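Local coordinates for SusD superfamily protein (Bacteroides vulgatus ATCC 8482, PDB 3JQ0), which probably binds glycans or other nutrients at the bacterial outer membrane, at residues Q299-N311 with D411-M423. Numbering follows the deposited sequence.
Sequences QVRREFYFKGFRN and DNDPEFYTDNKWM. With SO4 (sulfate ion), chain I.
D411 opens this loop-to-loop contact of the SusD fold by forming a salt bridge with R310: OD1 takes NH1 at 2.9 Å from one face of the carboxylate plane and the Y417 hydroxyl from the other, while OD2 pairs with R440. D413 caps the short helix 414-417 by accepting from F416 N, and its CB lies over one face of the R310 guanidinium, whose NE and NH2 donate to a sulfate, probably from the crystallisation liquor. The F416 ring, flat and apolar, receives R310 CD over its centre, 3.6 Å from the centroid; bends at chi2 and chi3 (-58° and -52°) fold the arginine back across it. At the helix end and just beyond, two carbonyls receive the long K307 chain, whose ammonium NZ donates to F416 O, from above its carbonyl plane, and, at 2.8 Å, to T418 O. N420, using both ends of its amide, gives ND2 to K307 O at 2.9 Å, while OD1 accepts from W422 N, closing an Asx turn. The broad W422 indole takes F304, CD1 leading, in a T-shaped stack, planes 73° apart, and meets E303 CD at its CH2 edge; an alanine here would probably leave F304 without its aromatic partner and D39 O without the indole donor. Last, selenomethionine M423 sets CE 3.3 Å from K307 O.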
loop_
_atom_site.group_PDB
_atom_site.type_symbol
_atom_site.label_atom_id
_atom_site.label_comp_id
_atom_site.label_asym_id
_atom_site.label_seq_id
_atom_site.Cartn_x
_atom_site.Cartn_y
_atom_site.Cartn_z
ATOM N N GLN A 299 10.845 2.811 -12.316
ATOM C CA GLN A 299 11.445 4.141 -12.190
ATOM C C GLN A 299 10.359 5.189 -12.079
ATOM O O GLN A 299 9.587 5.415 -13.027
ATOM C CB GLN A 299 12.311 4.378 -13.433
ATOM C CG GLN A 299 12.869 5.785 -13.533
ATOM C CD GLN A 299 13.805 6.152 -12.424
ATOM O OE1 GLN A 299 14.869 5.516 -12.281
ATOM N NE2 GLN A 299 13.472 7.188 -11.657
ATOM N N VAL A 300 10.348 5.907 -10.955
ATOM C CA VAL A 300 9.495 7.060 -10.788
ATOM C C VAL A 300 9.760 8.014 -11.958
ATOM O O VAL A 300 10.918 8.316 -12.277
ATOM C CB VAL A 300 9.742 7.745 -9.437
ATOM C CG1 VAL A 300 9.015 9.110 -9.323
ATOM C CG2 VAL A 300 9.396 6.804 -8.258
ATOM N N ARG A 301 8.697 8.542 -12.559
ATOM C CA ARG A 301 8.826 9.462 -13.691
ATOM C C ARG A 301 9.724 10.626 -13.262
ATOM O O ARG A 301 9.497 11.259 -12.221
ATOM C CB ARG A 301 7.450 10.009 -14.070
ATOM C CG ARG A 301 6.532 8.993 -14.703
ATOM C CD ARG A 301 6.926 8.657 -16.152
ATOM N NE ARG A 301 5.912 7.882 -16.847
ATOM C CZ ARG A 301 5.979 7.558 -18.139
ATOM N NH1 ARG A 301 7.033 7.869 -18.846
ATOM N NH2 ARG A 301 4.987 6.880 -18.714
ATOM N N ARG A 302 10.697 10.949 -14.094
ATOM C CA ARG A 302 11.657 12.012 -13.758
ATOM C C ARG A 302 10.945 13.349 -13.515
ATOM O O ARG A 302 11.277 14.100 -12.599
ATOM C CB ARG A 302 12.698 12.124 -14.854
ATOM C CG ARG A 302 13.596 10.916 -14.970
ATOM C CD ARG A 302 14.398 10.925 -16.230
ATOM N NE ARG A 302 13.528 10.828 -17.373
ATOM C CZ ARG A 302 13.889 11.088 -18.606
ATOM N NH1 ARG A 302 15.153 11.433 -18.866
ATOM N NH2 ARG A 302 13.019 10.992 -19.596
ATOM N N GLU A 303 9.937 13.647 -14.325
ATOM C CA GLU A 303 9.175 14.875 -14.252
ATOM C C GLU A 303 8.401 14.989 -12.924
ATOM O O GLU A 303 8.109 16.080 -12.436
ATOM C CB GLU A 303 8.225 14.869 -15.479
ATOM C CG GLU A 303 7.345 16.099 -15.652
ATOM C CD GLU A 303 6.267 15.980 -16.751
ATOM O OE1 GLU A 303 6.166 14.950 -17.470
ATOM O OE2 GLU A 303 5.464 16.926 -16.853
ATOM N N PHE A 304 8.036 13.852 -12.352
ATOM C CA PHE A 304 7.220 13.852 -11.150
ATOM C C PHE A 304 7.915 14.509 -9.979
ATOM O O PHE A 304 7.245 15.106 -9.133
ATOM C CB PHE A 304 6.798 12.431 -10.798
ATOM C CG PHE A 304 5.907 12.349 -9.599
ATOM C CD1 PHE A 304 4.572 12.664 -9.678
ATOM C CD2 PHE A 304 6.437 12.011 -8.351
ATOM C CE1 PHE A 304 3.761 12.635 -8.534
ATOM C CE2 PHE A 304 5.610 11.980 -7.211
ATOM C CZ PHE A 304 4.277 12.257 -7.348
ATOM N N TYR A 305 9.248 14.435 -9.925
ATOM C CA TYR A 305 9.959 14.985 -8.791
ATOM C C TYR A 305 9.623 16.447 -8.570
ATOM O O TYR A 305 9.539 16.869 -7.426
ATOM C CB TYR A 305 11.487 14.796 -8.925
ATOM C CG TYR A 305 12.260 15.296 -7.733
ATOM C CD1 TYR A 305 12.434 14.497 -6.623
ATOM C CD2 TYR A 305 12.736 16.600 -7.685
ATOM C CE1 TYR A 305 13.098 14.948 -5.502
ATOM C CE2 TYR A 305 13.390 17.064 -6.551
ATOM C CZ TYR A 305 13.546 16.252 -5.458
ATOM O OH TYR A 305 14.157 16.706 -4.343
ATOM N N PHE A 306 9.428 17.215 -9.649
ATOM C CA PHE A 306 9.121 18.636 -9.542
ATOM C C PHE A 306 7.646 18.980 -9.646
ATOM O O PHE A 306 7.309 20.158 -9.569
ATOM C CB PHE A 306 9.992 19.443 -10.530
ATOM C CG PHE A 306 11.467 19.342 -10.268
ATOM C CD1 PHE A 306 12.021 20.056 -9.234
ATOM C CD2 PHE A 306 12.273 18.497 -11.026
ATOM C CE1 PHE A 306 13.378 19.965 -8.947
ATOM C CE2 PHE A 306 13.637 18.405 -10.746
ATOM C CZ PHE A 306 14.181 19.145 -9.735
ATOM N N LYS A 307 6.798 17.979 -9.792
ATOM C CA LYS A 307 5.362 18.183 -9.894
ATOM C C LYS A 307 4.547 17.416 -8.846
ATOM O O LYS A 307 3.336 17.399 -8.878
ATOM C CB LYS A 307 4.859 17.873 -11.304
ATOM C CG LYS A 307 5.313 18.889 -12.367
ATOM C CD LYS A 307 4.571 20.239 -12.162
ATOM C CE LYS A 307 4.716 21.240 -13.263
ATOM N NZ LYS A 307 4.171 22.546 -12.888
ATOM N N GLY A 308 5.210 16.806 -7.869
ATOM C CA GLY A 308 4.548 15.980 -6.872
ATOM C C GLY A 308 4.120 16.729 -5.624
ATOM O O GLY A 308 3.092 16.415 -5.023
ATOM N N PHE A 309 4.973 17.685 -5.190
ATOM C CA PHE A 309 4.907 18.258 -3.826
ATOM C C PHE A 309 5.165 19.737 -3.876
ATOM O O PHE A 309 6.051 20.212 -4.603
ATOM C CB PHE A 309 5.995 17.603 -2.948
ATOM C CG PHE A 309 5.861 16.115 -2.828
ATOM C CD1 PHE A 309 6.488 15.314 -3.760
ATOM C CD2 PHE A 309 5.171 15.528 -1.785
ATOM C CE1 PHE A 309 6.408 13.909 -3.676
ATOM C CE2 PHE A 309 5.087 14.134 -1.697
ATOM C CZ PHE A 309 5.691 13.354 -2.634
ATOM N N ARG A 310 4.439 20.463 -3.059
ATOM C CA ARG A 310 4.717 21.869 -2.848
ATOM C C ARG A 310 5.976 22.044 -2.020
ATOM O O ARG A 310 6.365 21.186 -1.219
ATOM C CB ARG A 310 3.548 22.559 -2.121
ATOM C CG ARG A 310 2.180 22.406 -2.784
ATOM C CD ARG A 310 2.134 22.946 -4.227
ATOM N NE ARG A 310 2.620 24.323 -4.353
ATOM C CZ ARG A 310 1.931 25.409 -3.990
ATOM N NH1 ARG A 310 0.675 25.317 -3.624
ATOM N NH2 ARG A 310 2.495 26.598 -4.068
ATOM N N ASN A 311 6.600 23.218 -2.168
ATOM C CA ASN A 311 7.781 23.491 -1.386
ATOM C C ASN A 311 7.460 23.379 0.111
ATOM O O ASN A 311 6.386 23.791 0.573
ATOM C CB ASN A 311 8.317 24.878 -1.703
ATOM C CG ASN A 311 8.928 24.995 -3.102
ATOM O OD1 ASN A 311 9.123 24.051 -3.875
ATOM N ND2 ASN A 311 9.231 26.234 -3.439
ATOM N N ASP A 411 -4.773 25.012 -1.704
ATOM C CA ASP A 411 -3.599 24.521 -2.416
ATOM C C ASP A 411 -3.906 24.479 -3.911
ATOM O O ASP A 411 -4.299 23.427 -4.455
ATOM C CB ASP A 411 -3.108 23.208 -1.834
ATOM C CG ASP A 411 -1.877 22.642 -2.506
ATOM O OD1 ASP A 411 -1.344 23.248 -3.447
ATOM O OD2 ASP A 411 -1.495 21.517 -2.066
ATOM N N ASN A 412 -3.792 25.655 -4.527
ATOM C CA ASN A 412 -4.323 25.942 -5.865
ATOM C C ASN A 412 -3.305 26.540 -6.849
ATOM O O ASN A 412 -3.659 26.853 -7.977
ATOM C CB ASN A 412 -5.542 26.856 -5.749
ATOM C CG ASN A 412 -6.677 26.194 -5.025
ATOM O OD1 ASN A 412 -6.964 25.034 -5.290
ATOM N ND2 ASN A 412 -7.346 26.921 -4.149
ATOM N N ASP A 413 -2.074 26.772 -6.404
ATOM C CA ASP A 413 -1.104 27.594 -7.136
ATOM C C ASP A 413 -1.103 27.294 -8.632
ATOM O O ASP A 413 -0.771 26.189 -9.079
ATOM C CB ASP A 413 0.301 27.357 -6.626
ATOM C CG ASP A 413 1.298 28.225 -7.336
ATOM O OD1 ASP A 413 1.203 29.457 -7.141
ATOM O OD2 ASP A 413 2.100 27.720 -8.118
ATOM N N PRO A 414 -1.436 28.300 -9.468
ATOM C CA PRO A 414 -1.559 28.027 -10.905
ATOM C C PRO A 414 -0.314 27.470 -11.568
ATOM O O PRO A 414 -0.405 26.499 -12.344
ATOM C CB PRO A 414 -1.973 29.380 -11.481
ATOM C CG PRO A 414 -2.796 29.977 -10.400
ATOM C CD PRO A 414 -2.140 29.544 -9.106
ATOM N N GLU A 415 0.844 28.013 -11.254
ATOM C CA GLU A 415 2.074 27.541 -11.894
ATOM C C GLU A 415 2.337 26.063 -11.531
ATOM O O GLU A 415 2.691 25.249 -12.398
ATOM C CB GLU A 415 3.300 28.394 -11.510
ATOM C CG GLU A 415 4.559 27.933 -12.206
ATOM C CD GLU A 415 5.774 28.768 -11.886
ATOM O OE1 GLU A 415 5.609 29.869 -11.308
ATOM O OE2 GLU A 415 6.901 28.297 -12.236
ATOM N N PHE A 416 2.210 25.710 -10.249
ATOM C CA PHE A 416 2.523 24.364 -9.842
ATOM C C PHE A 416 1.583 23.359 -10.557
ATOM O O PHE A 416 2.013 22.251 -10.946
ATOM C CB PHE A 416 2.353 24.239 -8.330
ATOM C CG PHE A 416 2.680 22.855 -7.855
ATOM C CD1 PHE A 416 3.992 22.468 -7.597
ATOM C CD2 PHE A 416 1.650 21.920 -7.716
ATOM C CE1 PHE A 416 4.278 21.171 -7.218
ATOM C CE2 PHE A 416 1.975 20.616 -7.349
ATOM C CZ PHE A 416 3.263 20.248 -7.073
ATOM N N TYR A 417 0.294 23.677 -10.654
ATOM C CA TYR A 417 -0.676 22.787 -11.217
ATOM C C TYR A 417 -0.765 22.796 -12.732
ATOM O O TYR A 417 -1.445 21.964 -13.324
ATOM C CB TYR A 417 -2.063 22.940 -10.544
ATOM C CG TYR A 417 -1.973 22.502 -9.076
ATOM C CD1 TYR A 417 -1.883 21.146 -8.719
ATOM C CD2 TYR A 417 -1.895 23.429 -8.051
ATOM C CE1 TYR A 417 -1.709 20.768 -7.427
ATOM C CE2 TYR A 417 -1.713 23.037 -6.731
ATOM C CZ TYR A 417 -1.600 21.682 -6.438
ATOM O OH TYR A 417 -1.359 21.268 -5.132
ATOM N N THR A 418 -0.107 23.742 -13.365
ATOM C CA THR A 418 0.031 23.757 -14.831
ATOM C C THR A 418 0.933 22.619 -15.291
ATOM O O THR A 418 1.970 22.345 -14.686
ATOM C CB THR A 418 0.559 25.121 -15.294
ATOM O OG1 THR A 418 -0.435 26.098 -15.001
ATOM C CG2 THR A 418 0.830 25.132 -16.802
ATOM N N ASP A 419 0.518 21.948 -16.369
ATOM C CA ASP A 419 1.292 20.838 -16.937
ATOM C C ASP A 419 1.605 19.801 -15.865
ATOM O O ASP A 419 2.741 19.315 -15.756
ATOM C CB ASP A 419 2.581 21.336 -17.617
ATOM C CG ASP A 419 2.314 22.245 -18.800
ATOM O OD1 ASP A 419 1.330 22.012 -19.524
ATOM O OD2 ASP A 419 3.098 23.201 -18.996
ATOM N N ASN A 420 0.582 19.502 -15.042
ATOM C CA ASN A 420 0.742 18.574 -13.940
ATOM C C ASN A 420 -0.260 17.464 -14.113
ATOM O O ASN A 420 -1.421 17.595 -13.727
ATOM C CB ASN A 420 0.576 19.257 -12.611
ATOM C CG ASN A 420 0.946 18.392 -11.454
ATOM O OD1 ASN A 420 0.860 17.161 -11.541
ATOM N ND2 ASN A 420 1.431 19.005 -10.361
ATOM N N LYS A 421 0.166 16.373 -14.752
ATOM C CA LYS A 421 -0.788 15.318 -15.093
ATOM C C LYS A 421 -1.161 14.446 -13.905
ATOM O O LYS A 421 -2.056 13.608 -14.041
ATOM C CB LYS A 421 -0.302 14.431 -16.238
ATOM C CG LYS A 421 0.810 13.473 -15.830
ATOM C CD LYS A 421 0.988 12.335 -16.843
ATOM C CE LYS A 421 1.830 11.172 -16.297
ATOM N NZ LYS A 421 1.944 10.094 -17.342
ATOM N N TRP A 422 -0.485 14.603 -12.776
ATOM C CA TRP A 422 -0.688 13.753 -11.619
ATOM C C TRP A 422 -1.775 14.197 -10.630
ATOM O O TRP A 422 -2.179 13.422 -9.790
ATOM C CB TRP A 422 0.647 13.561 -10.859
ATOM C CG TRP A 422 1.657 12.836 -11.675
ATOM C CD1 TRP A 422 1.810 11.494 -11.782
ATOM C CD2 TRP A 422 2.647 13.402 -12.529
ATOM N NE1 TRP A 422 2.830 11.185 -12.647
ATOM C CE2 TRP A 422 3.377 12.349 -13.119
ATOM C CE3 TRP A 422 3.034 14.719 -12.815
ATOM C CZ2 TRP A 422 4.399 12.569 -14.023
ATOM C CZ3 TRP A 422 4.043 14.934 -13.678
ATOM C CH2 TRP A 422 4.729 13.864 -14.277
HETATM N N MSE A 423 -2.165 15.465 -10.668
HETATM C CA MSE A 423 -3.003 16.020 -9.612
HETATM C C MSE A 423 -3.531 17.367 -10.027
HETATM O O MSE A 423 -3.044 18.005 -10.969
HETATM C CB MSE A 423 -2.182 16.147 -8.320
HETATM C CG MSE A 423 -1.002 17.087 -8.451
HETATM SE SE MSE A 423 0.210 16.999 -6.948
HETATM C CE MSE A 423 1.044 15.377 -7.547
HETATM S S SO4 I . 5.991 25.861 -5.079
HETATM O O1 SO4 I . 6.605 25.266 -6.295
HETATM O O2 SO4 I . 5.064 26.951 -5.366
HETATM O O3 SO4 I . 5.447 24.709 -4.456
HETATM O O4 SO4 I . 7.129 26.501 -4.463
HETATM O O HOH W 1 2.566 16.498 -16.498
HETATM O O HOH W 2 -1.333 27.441 -3.449
#